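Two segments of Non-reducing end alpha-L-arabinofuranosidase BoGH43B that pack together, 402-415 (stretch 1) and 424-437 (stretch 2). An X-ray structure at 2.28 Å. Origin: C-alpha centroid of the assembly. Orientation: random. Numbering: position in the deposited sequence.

Stretch 1, residues 402-415: LITERNGQRVAMIR
Stretch 2 (424-437) DTTCKELPATGEVI

Stretch 1 is a β-hairpin: strands 402-406 and 409-415 are joined by a type I' turn from Arg-406 to Gln-409. Strand 424-429 of stretch 2 runs antiparallel to strand 409-415; their N-to-C directions differ by 141°. Between the stretches 855 Å² is buried, both sides summed.

Asp-424 (phi/psi -153/142) lies just before the first bridge in this segment, Thr-425 with Arg-415; its O lies 3.4 Å from Arg-415 CA, a CA-H...O contact. Thr-425 (-146/121, chi1 m) faces Arg-415, CA-CA 4.5 Å, and its CG2 is 3.9 Å from Met-413 SD. Thr-426 (-131/126, chi1 m) makes a two-way pair with Ile-414: Thr-426 N to Ile-414 O is 3.1 Å, and Ile-414 N to Thr-426 O is 3.2 Å. Their β-branched side chains share one face, with Ile-414 CG2 3.8 Å from Thr-426 CB.

Cys-427 (-114/148, chi1 m) pairs with Met-413 without hydrogen bonds, CA-CA 4.7 Å. On the face shared with Met-413, its SG sits 4.1 Å from Val-411 CG2 and 4.3 Å from Met-413 CB. Lys-428 (-134/141) is modelled only to CB. Its N binds Ala-412 O at 3.1 Å, and its O accepts Ala-412 N at 3.0 Å. Glu-429 (-78/133; chi1 t, chi2 t) lies opposite Val-411, CA-CA 4.5 Å, but their side chains diverge.

Leu-430 (-100/165; chi1 m, chi2 t) points toward stretch 1. Its N donates to Arg-410 O at 3.0 Å. The buried CD1 lies 4.1 Å from both Ala-412 CB and Ile-403 CG2, and covers one face of the Arg-410 guanidinium.

Beyond it, the loop carbonyls receive extended Arg-410 (chi1-chi3 all t, chi4 -119°). Arg-410 NH1 donates to Pro-431 (-62/155) O at 2.7 Å, and NH2 to Gly-434 O at 3.2 Å. Ala-432 (-58/-37) and Thr-433 (-134/176) lie between. Gly-434 (104/165) has a backbone that calls for glycine. Glu-435 is -71/146. Val-436 (-129/133, chi1 t) turns inward; its CB is 3.9 Å from Ile-403 CD1.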

# COMPACT_ATOMS: atom_id res chain seq x y z
N LEU A 402 7.11 17.49 16.45
CA LEU A 402 8.45 17.15 16.95
C LEU A 402 8.84 17.86 18.24
O LEU A 402 8.37 18.96 18.52
CB LEU A 402 9.50 17.47 15.90
CG LEU A 402 9.24 16.93 14.49
CD1 LEU A 402 10.29 17.42 13.51
CD2 LEU A 402 9.17 15.41 14.49
N ILE A 403 9.71 17.20 19.00
CA ILE A 403 10.40 17.76 20.13
C ILE A 403 11.76 18.21 19.62
O ILE A 403 12.46 17.42 18.98
CB ILE A 403 10.65 16.73 21.25
CG1 ILE A 403 9.33 16.19 21.77
CG2 ILE A 403 11.48 17.34 22.39
CD1 ILE A 403 9.48 14.97 22.65
N THR A 404 12.12 19.45 19.93
CA THR A 404 13.40 20.06 19.52
C THR A 404 13.83 21.12 20.56
O THR A 404 13.20 21.23 21.63
CB THR A 404 13.29 20.67 18.10
OG1 THR A 404 14.56 21.16 17.67
CG2 THR A 404 12.28 21.80 18.05
N GLU A 405 14.88 21.89 20.25
CA GLU A 405 15.39 22.94 21.12
C GLU A 405 15.32 24.26 20.36
O GLU A 405 15.78 24.36 19.23
CB GLU A 405 16.83 22.63 21.55
CG GLU A 405 17.36 23.44 22.75
CD GLU A 405 16.93 22.89 24.12
OE1 GLU A 405 17.23 23.55 25.13
OE2 GLU A 405 16.29 21.81 24.20
N ARG A 406 14.71 25.27 20.98
CA ARG A 406 14.59 26.59 20.39
C ARG A 406 14.98 27.61 21.43
O ARG A 406 14.38 27.67 22.50
CB ARG A 406 13.15 26.84 19.93
CG ARG A 406 12.74 26.08 18.67
CD ARG A 406 13.44 26.62 17.42
NE ARG A 406 13.18 25.82 16.22
CZ ARG A 406 13.83 24.70 15.86
NH1 ARG A 406 14.78 24.17 16.61
NH2 ARG A 406 13.50 24.10 14.73
N ASN A 407 16.01 28.40 21.13
CA ASN A 407 16.50 29.45 22.02
C ASN A 407 16.73 28.97 23.45
O ASN A 407 16.24 29.56 24.41
CB ASN A 407 15.56 30.65 21.94
CG ASN A 407 15.61 31.32 20.58
OD1 ASN A 407 16.68 31.42 19.97
ND2 ASN A 407 14.47 31.76 20.09
N GLY A 408 17.47 27.87 23.57
CA GLY A 408 17.79 27.26 24.86
C GLY A 408 16.62 26.72 25.66
O GLY A 408 16.75 26.47 26.86
N GLN A 409 15.47 26.54 25.01
CA GLN A 409 14.30 25.92 25.62
C GLN A 409 13.94 24.68 24.80
O GLN A 409 13.98 24.68 23.57
CB GLN A 409 13.11 26.87 25.64
CG GLN A 409 13.28 28.09 26.54
CD GLN A 409 12.03 28.97 26.61
OE1 GLN A 409 11.20 28.97 25.70
NE2 GLN A 409 11.89 29.71 27.70
N ARG A 410 13.60 23.62 25.51
CA ARG A 410 13.11 22.42 24.88
C ARG A 410 11.65 22.68 24.58
O ARG A 410 10.94 23.19 25.44
CB ARG A 410 13.25 21.26 25.85
CG ARG A 410 13.01 19.90 25.24
CD ARG A 410 13.26 18.88 26.34
NE ARG A 410 12.67 17.59 26.06
CZ ARG A 410 11.75 16.98 26.80
NH1 ARG A 410 11.24 17.51 27.90
NH2 ARG A 410 11.32 15.79 26.41
N VAL A 411 11.22 22.34 23.37
CA VAL A 411 9.87 22.70 22.91
C VAL A 411 9.20 21.56 22.15
O VAL A 411 9.87 20.67 21.62
CB VAL A 411 9.90 23.95 21.99
CG1 VAL A 411 10.58 25.12 22.68
CG2 VAL A 411 10.61 23.66 20.66
N ALA A 412 7.87 21.63 22.08
CA ALA A 412 7.09 20.82 21.17
C ALA A 412 6.73 21.70 19.98
O ALA A 412 6.34 22.85 20.17
CB ALA A 412 5.84 20.31 21.85
N MET A 413 6.88 21.16 18.78
CA MET A 413 6.73 21.91 17.54
C MET A 413 5.82 21.16 16.57
O MET A 413 6.04 19.98 16.32
CB MET A 413 8.12 22.13 16.90
CG MET A 413 8.11 22.80 15.53
SD MET A 413 9.74 23.22 14.87
CE MET A 413 10.48 21.60 14.70
N ILE A 414 4.80 21.85 16.05
CA ILE A 414 4.08 21.41 14.84
C ILE A 414 4.65 22.23 13.70
O ILE A 414 4.67 23.45 13.77
CB ILE A 414 2.52 21.53 14.93
CG1 ILE A 414 1.86 21.06 13.62
CG2 ILE A 414 2.04 22.94 15.23
CD1 ILE A 414 2.22 19.66 13.19
N ARG A 415 5.16 21.56 12.67
CA ARG A 415 5.78 22.23 11.55
C ARG A 415 5.24 21.65 10.25
O ARG A 415 5.38 20.46 9.98
CB ARG A 415 7.30 22.06 11.61
CG ARG A 415 8.07 22.91 10.60
CD ARG A 415 9.56 22.61 10.69
NE ARG A 415 9.83 21.21 10.38
CZ ARG A 415 10.96 20.56 10.64
NH1 ARG A 415 11.99 21.15 11.25
NH2 ARG A 415 11.06 19.28 10.30
N ASP A 424 4.19 26.83 8.08
CA ASP A 424 3.72 27.21 9.42
C ASP A 424 4.53 26.47 10.48
O ASP A 424 4.88 25.31 10.29
CB ASP A 424 2.23 26.89 9.58
CG ASP A 424 1.54 27.72 10.67
OD1 ASP A 424 2.22 28.25 11.57
OD2 ASP A 424 0.30 27.84 10.62
N THR A 425 4.82 27.16 11.58
CA THR A 425 5.61 26.62 12.69
C THR A 425 5.09 27.21 14.00
O THR A 425 5.12 28.43 14.18
CB THR A 425 7.10 26.99 12.57
OG1 THR A 425 7.65 26.45 11.36
CG2 THR A 425 7.89 26.43 13.77
N THR A 426 4.65 26.35 14.91
CA THR A 426 4.09 26.79 16.20
C THR A 426 4.75 26.00 17.34
O THR A 426 4.75 24.76 17.31
CB THR A 426 2.56 26.59 16.20
OG1 THR A 426 2.02 27.16 15.00
CG2 THR A 426 1.92 27.25 17.42
N CYS A 427 5.30 26.72 18.33
CA CYS A 427 6.01 26.11 19.47
C CYS A 427 5.29 26.34 20.82
O CYS A 427 4.62 27.36 21.01
CB CYS A 427 7.43 26.66 19.56
SG CYS A 427 8.49 26.17 18.18
N LYS A 428 5.43 25.37 21.72
CA LYS A 428 5.03 25.50 23.13
C LYS A 428 6.17 24.94 23.95
O LYS A 428 6.79 23.95 23.57
CB LYS A 428 3.73 24.73 23.44
N GLU A 429 6.46 25.58 25.08
CA GLU A 429 7.61 25.20 25.90
C GLU A 429 7.31 23.94 26.72
O GLU A 429 6.25 23.84 27.34
CB GLU A 429 8.05 26.35 26.82
CG GLU A 429 9.53 26.29 27.19
CD GLU A 429 9.90 27.04 28.47
OE1 GLU A 429 9.09 27.86 28.96
OE2 GLU A 429 11.01 26.80 28.98
N LEU A 430 8.24 22.99 26.71
CA LEU A 430 8.15 21.79 27.54
C LEU A 430 9.05 21.96 28.78
O LEU A 430 9.91 22.85 28.80
CB LEU A 430 8.64 20.57 26.74
CG LEU A 430 7.85 20.21 25.48
CD1 LEU A 430 8.62 19.23 24.60
CD2 LEU A 430 6.49 19.67 25.85
N PRO A 431 8.86 21.11 29.80
CA PRO A 431 9.90 21.04 30.84
C PRO A 431 11.22 20.57 30.22
O PRO A 431 11.21 19.91 29.19
CB PRO A 431 9.35 20.00 31.83
CG PRO A 431 8.31 19.23 31.06
CD PRO A 431 7.74 20.20 30.07
N ALA A 432 12.34 20.92 30.85
CA ALA A 432 13.67 20.61 30.32
C ALA A 432 13.89 19.11 30.10
O ALA A 432 14.58 18.74 29.13
CB ALA A 432 14.75 21.17 31.23
N THR A 433 13.35 18.27 30.99
CA THR A 433 13.43 16.79 30.87
C THR A 433 12.07 16.11 31.13
O THR A 433 11.08 16.77 31.48
CB THR A 433 14.49 16.17 31.83
OG1 THR A 433 14.04 16.26 33.19
CG2 THR A 433 15.84 16.86 31.68
N GLY A 434 12.04 14.79 30.95
CA GLY A 434 10.85 13.99 31.26
C GLY A 434 10.07 13.58 30.03
O GLY A 434 10.24 14.13 28.93
N GLU A 435 9.20 12.61 30.24
CA GLU A 435 8.47 11.95 29.15
C GLU A 435 7.43 12.88 28.55
O GLU A 435 6.85 13.71 29.24
CB GLU A 435 7.81 10.66 29.68
CG GLU A 435 8.81 9.60 30.14
CD GLU A 435 9.34 8.72 29.01
OE1 GLU A 435 10.25 7.91 29.28
OE2 GLU A 435 8.85 8.79 27.86
N VAL A 436 7.20 12.76 27.24
CA VAL A 436 6.22 13.58 26.54
C VAL A 436 5.32 12.67 25.73
O VAL A 436 5.79 11.75 25.05
CB VAL A 436 6.89 14.63 25.60
CG1 VAL A 436 5.85 15.53 24.95
CG2 VAL A 436 7.88 15.46 26.38
N ILE A 437 4.02 12.90 25.83
CA ILE A 437 3.05 12.19 25.03
C ILE A 437 2.71 13.12 23.89
O ILE A 437 2.18 14.21 24.12
CB ILE A 437 1.77 11.85 25.81
CG1 ILE A 437 2.10 10.90 26.96
CG2 ILE A 437 0.73 11.24 24.86
CD1 ILE A 437 0.94 10.60 27.89